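Local coordinates for BH1408 protein (Bacillus halodurans, PDB 4E0A), which probably acts as an N-acetyltransferase of the GNAT family, passing an acetyl group to an amine acceptor, at residues His18-Glu23 with Arg34-Leu40; Gln85-Ile91 with Val122-Asp128. The protein carries 1 engineered substitution. All coordinates share one frame; numbering follows the deposited sequence.

After strand 2-5 the chain forms helix 11-28, and contact 1 closes early: residues 34-40, in the loop leading to helix 42-50, fold back on residues 18-23 of that helix, with only ten residues between the two segments. The chain then builds the antiparallel strands 54-62 and 65-77 before contact 2 opens at strand 86-96. Contact 2 closes thirty residues after its first segment, once the chain has passed through helix 105-119 and returned as strand 124-130. The contacts are therefore in series, neither nested nor crossed. Their centres lie about 25 Å apart, on opposite sides of the chain's centre. Contact 1 ties a loop to a helix, contact 2 two parallel strands, and both touch the second subunit.

Contact 1 of 2, residues His18-Glu23 with Arg34-Leu40; sequences HTQVHE and RSNEPTL
Thr-39 OG1 is held from two points on one face of the helix. His-18 ND1 lies 2.8 Å from Thr-39 OG1 in a nearly straight bond (170°), reached from the edge of the imidazole, and Thr-19 OG1, on the next residue, is hydrogen-bonded to Thr-39 OG1 at 2.8 Å. Thr-19 OG1 is also tied back to Ala-15 O one helical turn earlier. With chi1 at 64°, Thr-39 sets OG1 between its backbone N and carbonyl carbon, and its side chain runs past that of His-22 in the opposite direction, Thr-39 CG2 to His-22 CD2 being 3.6 Å.

The His-22 ring uses its far edge for Arg-34: His-22 NE2 donates to Arg-34 O at 2.7 Å, the oxygen lying in the ring plane while the nitrogen sits above the carbonyl plane. The next residue, Glu-23, bends at chi2 (-66°) to bring OE2 to the loop, where Ser-35 OG donates to Glu-23 OE2 at 2.9 Å, on the syn side. A water bridges Glu-23 OE2 to Asn-36 N as well. Within the loop, Asn-36 ND2 donates to Pro-38 O (2.8 Å) across the cis peptide that precedes Pro-38. Arg-34 NH1 is bonded to Pro-81 O of the second subunit, whose Thr-82 packs on His-22.

Helix side chains thus fasten the irregular connection between helices 11-28 and 42-50, the first two of this GNAT-family fold, onto the first. Thr-39 N is buried without a partner in the model, while OG1 of the same residue has two; the bond to Arg-34 O is consistent with a proton on His-22 NE2.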
loop_
_atom_site.group_PDB
_atom_site.type_symbol
_atom_site.label_atom_id
_atom_site.label_comp_id
_atom_site.label_asym_id
_atom_site.label_seq_id
_atom_site.Cartn_x
_atom_site.Cartn_y
_atom_site.Cartn_z
ATOM N N HIS A 18 -8.783 -7.388 -18.469
ATOM C CA HIS A 18 -7.881 -6.508 -17.736
ATOM C C HIS A 18 -8.024 -5.069 -18.230
ATOM O O HIS A 18 -7.997 -4.117 -17.442
ATOM C CB HIS A 18 -6.430 -6.966 -17.856
ATOM C CG HIS A 18 -5.475 -6.126 -17.060
ATOM N ND1 HIS A 18 -4.836 -5.024 -17.587
ATOM C CD2 HIS A 18 -5.057 -6.222 -15.775
ATOM C CE1 HIS A 18 -4.061 -4.481 -16.664
ATOM N NE2 HIS A 18 -4.178 -5.186 -15.556
ATOM N N THR A 19 -8.208 -4.928 -19.538
ATOM C CA THR A 19 -8.352 -3.615 -20.157
ATOM C C THR A 19 -9.605 -2.851 -19.710
ATOM O O THR A 19 -9.528 -1.637 -19.496
ATOM C CB THR A 19 -8.265 -3.717 -21.693
ATOM O OG1 THR A 19 -6.937 -4.123 -22.040
ATOM C CG2 THR A 19 -8.563 -2.365 -22.359
ATOM N N GLN A 20 -10.747 -3.540 -19.581
ATOM C CA GLN A 20 -11.946 -2.906 -19.032
ATOM C C GLN A 20 -11.610 -2.217 -17.716
ATOM O O GLN A 20 -11.909 -1.033 -17.527
ATOM C CB GLN A 20 -13.064 -3.928 -18.784
ATOM C CG GLN A 20 -13.590 -4.610 -20.017
ATOM C CD GLN A 20 -14.636 -5.664 -19.692
ATOM O OE1 GLN A 20 -15.046 -5.823 -18.538
ATOM N NE2 GLN A 20 -15.069 -6.395 -20.711
ATOM N N VAL A 21 -10.983 -2.962 -16.809
ATOM C CA VAL A 21 -10.653 -2.419 -15.497
ATOM C C VAL A 21 -9.563 -1.344 -15.599
ATOM O O VAL A 21 -9.651 -0.297 -14.946
ATOM C CB VAL A 21 -10.267 -3.526 -14.484
ATOM C CG1 VAL A 21 -9.664 -2.927 -13.218
ATOM C CG2 VAL A 21 -11.498 -4.373 -14.131
ATOM N N HIS A 22 -8.560 -1.577 -16.443
ATOM C CA HIS A 22 -7.507 -0.579 -16.588
ATOM C C HIS A 22 -8.066 0.748 -17.075
ATOM O O HIS A 22 -7.749 1.802 -16.520
ATOM C CB HIS A 22 -6.394 -1.010 -17.532
ATOM C CG HIS A 22 -5.221 -0.087 -17.477
ATOM N ND1 HIS A 22 -4.417 0.003 -16.364
ATOM C CD2 HIS A 22 -4.759 0.834 -18.354
ATOM C CE1 HIS A 22 -3.483 0.917 -16.572
ATOM N NE2 HIS A 22 -3.666 1.434 -17.772
ATOM N N GLU A 23 -8.906 0.695 -18.102
ATOM C CA GLU A 23 -9.514 1.911 -18.622
ATOM C C GLU A 23 -10.361 2.663 -17.576
ATOM O O GLU A 23 -10.390 3.893 -17.575
ATOM C CB GLU A 23 -10.311 1.628 -19.898
ATOM C CG GLU A 23 -9.446 1.632 -21.152
ATOM C CD GLU A 23 -8.863 3.022 -21.448
ATOM O OE1 GLU A 23 -9.652 3.985 -21.604
ATOM O OE2 GLU A 23 -7.618 3.154 -21.514
ATOM N N ARG A 34 -2.112 5.068 -17.154
ATOM C CA ARG A 34 -1.881 5.504 -18.519
ATOM C C ARG A 34 -2.572 4.546 -19.493
ATOM O O ARG A 34 -2.522 3.327 -19.314
ATOM C CB ARG A 34 -0.369 5.533 -18.780
ATOM C CG ARG A 34 0.049 6.118 -20.115
ATOM C CD ARG A 34 1.567 6.023 -20.255
ATOM N NE ARG A 34 2.046 6.578 -21.517
ATOM C CZ ARG A 34 2.144 5.885 -22.649
ATOM N NH1 ARG A 34 1.782 4.602 -22.688
ATOM N NH2 ARG A 34 2.595 6.479 -23.748
ATOM N N SER A 35 -3.211 5.097 -20.522
ATOM C CA SER A 35 -3.789 4.271 -21.579
ATOM C C SER A 35 -2.692 3.597 -22.375
ATOM O O SER A 35 -1.670 4.214 -22.676
ATOM C CB SER A 35 -4.632 5.117 -22.538
ATOM O OG SER A 35 -5.869 5.472 -21.951
ATOM N N ASN A 36 -2.918 2.345 -22.753
ATOM C CA ASN A 36 -1.974 1.630 -23.603
ATOM C C ASN A 36 -2.668 0.451 -24.226
ATOM O O ASN A 36 -3.643 -0.060 -23.684
ATOM C CB ASN A 36 -0.745 1.142 -22.809
ATOM C CG ASN A 36 0.422 0.723 -23.717
ATOM O OD1 ASN A 36 1.113 1.570 -24.289
ATOM N ND2 ASN A 36 0.649 -0.579 -23.840
ATOM N N GLU A 37 -2.160 0.002 -25.359
ATOM C CA GLU A 37 -2.696 -1.200 -25.973
ATOM C C GLU A 37 -1.516 -2.128 -26.249
ATOM O O GLU A 37 -0.643 -1.789 -27.053
ATOM C CB GLU A 37 -3.411 -0.841 -27.284
ATOM C CG GLU A 37 -4.442 0.287 -27.166
ATOM C CD GLU A 37 -5.103 0.605 -28.504
ATOM O OE1 GLU A 37 -4.460 1.258 -29.353
ATOM O OE2 GLU A 37 -6.251 0.163 -28.714
ATOM N N PRO A 38 -1.468 -3.299 -25.584
ATOM C CA PRO A 38 -2.441 -3.811 -24.615
ATOM C C PRO A 38 -2.168 -3.233 -23.243
ATOM O O PRO A 38 -1.219 -2.484 -23.122
ATOM C CB PRO A 38 -2.168 -5.322 -24.608
ATOM C CG PRO A 38 -0.739 -5.449 -24.934
ATOM C CD PRO A 38 -0.372 -4.259 -25.826
ATOM N N THR A 39 -2.989 -3.573 -22.252
ATOM C CA THR A 39 -2.780 -3.120 -20.879
ATOM C C THR A 39 -2.166 -4.245 -20.075
ATOM O O THR A 39 -1.660 -4.025 -18.987
ATOM C CB THR A 39 -4.099 -2.715 -20.198
ATOM O OG1 THR A 39 -4.955 -3.865 -20.079
ATOM C CG2 THR A 39 -4.805 -1.625 -21.011
ATOM N N LEU A 40 -2.219 -5.454 -20.624
ATOM C CA LEU A 40 -1.628 -6.631 -19.993
ATOM C C LEU A 40 -0.547 -7.214 -20.900
ATOM O O LEU A 40 -0.802 -7.592 -22.050
ATOM C CB LEU A 40 -2.694 -7.701 -19.689
ATOM C CG LEU A 40 -2.177 -9.024 -19.097
ATOM C CD1 LEU A 40 -1.502 -8.805 -17.752
ATOM C CD2 LEU A 40 -3.307 -10.059 -18.971
HETATM O O HOH W 1 -5.797 1.421 -21.775
#

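Contact 2 of 2, residues Gln85-Ile91 with Val122-Asp128; sequences QRKTVYI and VDAIELD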
loop_
_atom_site.group_PDB
_atom_site.type_symbol
_atom_site.label_atom_id
_atom_site.label_comp_id
_atom_site.label_asym_id
_atom_site.label_seq_id
_atom_site.Cartn_x
_atom_site.Cartn_y
_atom_site.Cartn_z
ATOM N N GLN A 85 6.582 -12.516 11.252
ATOM C CA GLN A 85 6.681 -13.269 10.011
ATOM C C GLN A 85 5.268 -13.438 9.452
ATOM O O GLN A 85 4.326 -13.744 10.192
ATOM C CB GLN A 85 7.298 -14.634 10.296
ATOM C CG GLN A 85 7.372 -15.563 9.088
ATOM C CD GLN A 85 8.126 -16.840 9.397
ATOM O OE1 GLN A 85 8.970 -16.872 10.291
ATOM N NE2 GLN A 85 7.823 -17.905 8.658
ATOM N N ARG A 86 5.107 -13.266 8.150
ATOM C CA ARG A 86 3.764 -13.275 7.602
ATOM C C ARG A 86 3.645 -14.028 6.280
ATOM O O ARG A 86 4.459 -13.857 5.374
ATOM C CB ARG A 86 3.284 -11.836 7.442
ATOM C CG ARG A 86 1.806 -11.686 7.402
ATOM C CD ARG A 86 1.423 -10.296 7.833
ATOM N NE ARG A 86 0.104 -9.951 7.324
ATOM C CZ ARG A 86 -1.022 -10.335 7.898
ATOM N NH1 ARG A 86 -0.975 -11.065 9.005
ATOM N NH2 ARG A 86 -2.187 -9.987 7.368
ATOM N N LYS A 87 2.604 -14.841 6.181
ATOM C CA LYS A 87 2.302 -15.570 4.953
ATOM C C LYS A 87 0.903 -15.171 4.488
ATOM O O LYS A 87 -0.074 -15.301 5.229
ATOM C CB LYS A 87 2.388 -17.082 5.210
ATOM C CG LYS A 87 2.306 -17.944 3.951
ATOM C CD LYS A 87 2.454 -19.435 4.277
ATOM C CE LYS A 87 2.555 -20.254 2.989
ATOM N NZ LYS A 87 2.672 -21.714 3.266
ATOM N N THR A 88 0.800 -14.653 3.270
ATOM C CA THR A 88 -0.504 -14.248 2.761
ATOM C C THR A 88 -0.724 -14.692 1.327
ATOM O O THR A 88 0.216 -15.087 0.622
ATOM C CB THR A 88 -0.685 -12.700 2.778
ATOM O OG1 THR A 88 0.400 -12.075 2.080
ATOM C CG2 THR A 88 -0.759 -12.161 4.212
ATOM N N VAL A 89 -1.975 -14.608 0.901
ATOM C CA VAL A 89 -2.283 -14.633 -0.524
ATOM C C VAL A 89 -2.562 -13.201 -0.936
ATOM O O VAL A 89 -3.404 -12.536 -0.330
ATOM C CB VAL A 89 -3.525 -15.482 -0.828
ATOM C CG1 VAL A 89 -3.953 -15.283 -2.279
ATOM C CG2 VAL A 89 -3.250 -16.942 -0.550
ATOM N N TYR A 90 -1.861 -12.716 -1.955
ATOM C CA TYR A 90 -2.102 -11.364 -2.435
ATOM C C TYR A 90 -2.796 -11.413 -3.784
ATOM O O TYR A 90 -2.284 -12.011 -4.741
ATOM C CB TYR A 90 -0.806 -10.582 -2.562
ATOM C CG TYR A 90 -1.021 -9.146 -2.987
ATOM C CD1 TYR A 90 -1.492 -8.201 -2.084
ATOM C CD2 TYR A 90 -0.768 -8.731 -4.300
ATOM C CE1 TYR A 90 -1.691 -6.872 -2.467
ATOM C CE2 TYR A 90 -0.981 -7.410 -4.689
ATOM C CZ TYR A 90 -1.432 -6.488 -3.761
ATOM O OH TYR A 90 -1.635 -5.171 -4.132
ATOM N N ILE A 91 -3.974 -10.810 -3.852
ATOM C CA ILE A 91 -4.724 -10.769 -5.097
ATOM C C ILE A 91 -4.288 -9.529 -5.874
ATOM O O ILE A 91 -4.642 -8.414 -5.502
ATOM C CB ILE A 91 -6.238 -10.692 -4.837
ATOM C CG1 ILE A 91 -6.713 -11.898 -4.006
ATOM C CG2 ILE A 91 -6.983 -10.605 -6.155
ATOM C CD1 ILE A 91 -8.167 -11.795 -3.589
ATOM N N VAL A 122 -2.262 -19.882 4.909
ATOM C CA VAL A 122 -1.864 -18.486 4.993
ATOM C C VAL A 122 -2.573 -17.781 6.133
ATOM O O VAL A 122 -3.630 -18.219 6.598
ATOM C CB VAL A 122 -2.155 -17.745 3.686
ATOM C CG1 VAL A 122 -1.609 -18.562 2.518
ATOM C CG2 VAL A 122 -3.660 -17.525 3.538
ATOM N N ASP A 123 -1.979 -16.682 6.574
ATOM C CA ASP A 123 -2.542 -15.868 7.634
ATOM C C ASP A 123 -3.729 -15.071 7.138
ATOM O O ASP A 123 -4.657 -14.788 7.893
ATOM C CB ASP A 123 -1.483 -14.898 8.166
ATOM C CG ASP A 123 -0.286 -15.609 8.768
ATOM O OD1 ASP A 123 -0.466 -16.318 9.776
ATOM O OD2 ASP A 123 0.838 -15.437 8.255
ATOM N N ALA A 124 -3.709 -14.691 5.865
ATOM C CA ALA A 124 -4.732 -13.768 5.400
ATOM C C ALA A 124 -4.727 -13.647 3.883
ATOM O O ALA A 124 -3.734 -13.980 3.228
ATOM C CB ALA A 124 -4.507 -12.381 6.036
ATOM N N ILE A 125 -5.839 -13.173 3.336
ATOM C CA ILE A 125 -5.877 -12.749 1.941
ATOM C C ILE A 125 -5.787 -11.235 1.965
ATOM O O ILE A 125 -6.439 -10.596 2.791
ATOM C CB ILE A 125 -7.183 -13.156 1.269
ATOM C CG1 ILE A 125 -7.297 -14.686 1.255
ATOM C CG2 ILE A 125 -7.257 -12.597 -0.151
ATOM C CD1 ILE A 125 -8.631 -15.179 0.779
ATOM N N GLU A 126 -4.967 -10.664 1.080
ATOM C CA GLU A 126 -4.833 -9.219 0.982
ATOM C C GLU A 126 -4.952 -8.757 -0.473
ATOM O O GLU A 126 -4.745 -9.546 -1.392
ATOM C CB GLU A 126 -3.491 -8.766 1.565
ATOM C CG GLU A 126 -3.283 -9.146 3.027
ATOM C CD GLU A 126 -1.976 -8.588 3.576
ATOM O OE1 GLU A 126 -1.056 -8.312 2.769
ATOM O OE2 GLU A 126 -1.870 -8.421 4.812
ATOM N N LEU A 127 -5.299 -7.485 -0.664
ATOM C CA LEU A 127 -5.321 -6.865 -1.990
ATOM C C LEU A 127 -5.298 -5.366 -1.815
ATOM O O LEU A 127 -5.510 -4.868 -0.709
ATOM C CB LEU A 127 -6.570 -7.286 -2.779
ATOM C CG LEU A 127 -7.948 -6.932 -2.209
ATOM C CD1 LEU A 127 -8.384 -5.473 -2.490
ATOM C CD2 LEU A 127 -8.968 -7.908 -2.762
ATOM N N ASP A 128 -5.085 -4.637 -2.907
ATOM C CA ASP A 128 -5.187 -3.190 -2.851
ATOM C C ASP A 128 -6.259 -2.692 -3.783
ATOM O O ASP A 128 -6.386 -3.160 -4.905
ATOM C CB ASP A 128 -3.857 -2.529 -3.184
ATOM C CG ASP A 128 -2.816 -2.751 -2.098
ATOM O OD1 ASP A 128 -1.890 -3.559 -2.315
ATOM O OD2 ASP A 128 -2.938 -2.131 -1.020
HETATM O O HOH W 2 0.202 -9.657 0.930
HETATM O O HOH W 3 -4.393 -5.809 -5.528
#
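Arg-86 and Glu-126 approach from opposite directions, and the guanidinium meets the carboxylate with its edge. Arg-86 NH2 donates to Glu-126 OE2 at 3.0 Å in a salt bridge, the oxygen lying in the guanidinium plane but being met on its anti side, with the two flat groups turned 44° apart. Gln-148 NE2 binds the same oxygen. Glu-126 OE1 accepts from a water, 2.6 Å away, that also reaches Thr-88 OG1, and the Thr-88 methyl lies against the carboxylate. Were the carboxylate cut back to an alanine here, the Arg-86 guanidinium would probably lose its charged mate, and Gln-148 NE2 an acceptor.

Further along this face Tyr-90, with CG anti to the backbone N (chi1 -177°), brings its ring alongside the backbone of Glu-126 and Leu-127. Its side chain crosses that of Asp-128 near a right angle, and Tyr-90 OH is placed so close to Asp-128 OD1 that the exact length is doubtful; Asp-128 OD2 bonds Thr-151 OG1 of the second subunit. At the other end Asp-123 pairs with Lys-87 twice: Asp-123 OD2 takes Lys-87 N at 2.8 Å, and Asp-123 N gives to Lys-87 O at 2.7 Å.

On the opposite face Ile-91 and Leu-127 lie side by side, pointing the same way, while Ile-91 CD1 meets Ile-125 CG2 at 3.6 Å. These strands are the parallel pair of a beta-alpha-beta unit, their axes 31° apart. Helix 105-119 covers Val-89, Ile-91 and Ile-125; strand 65-77 flanks 86-96, and an antiparallel strand of the second subunit continues the sheet beyond 124-128.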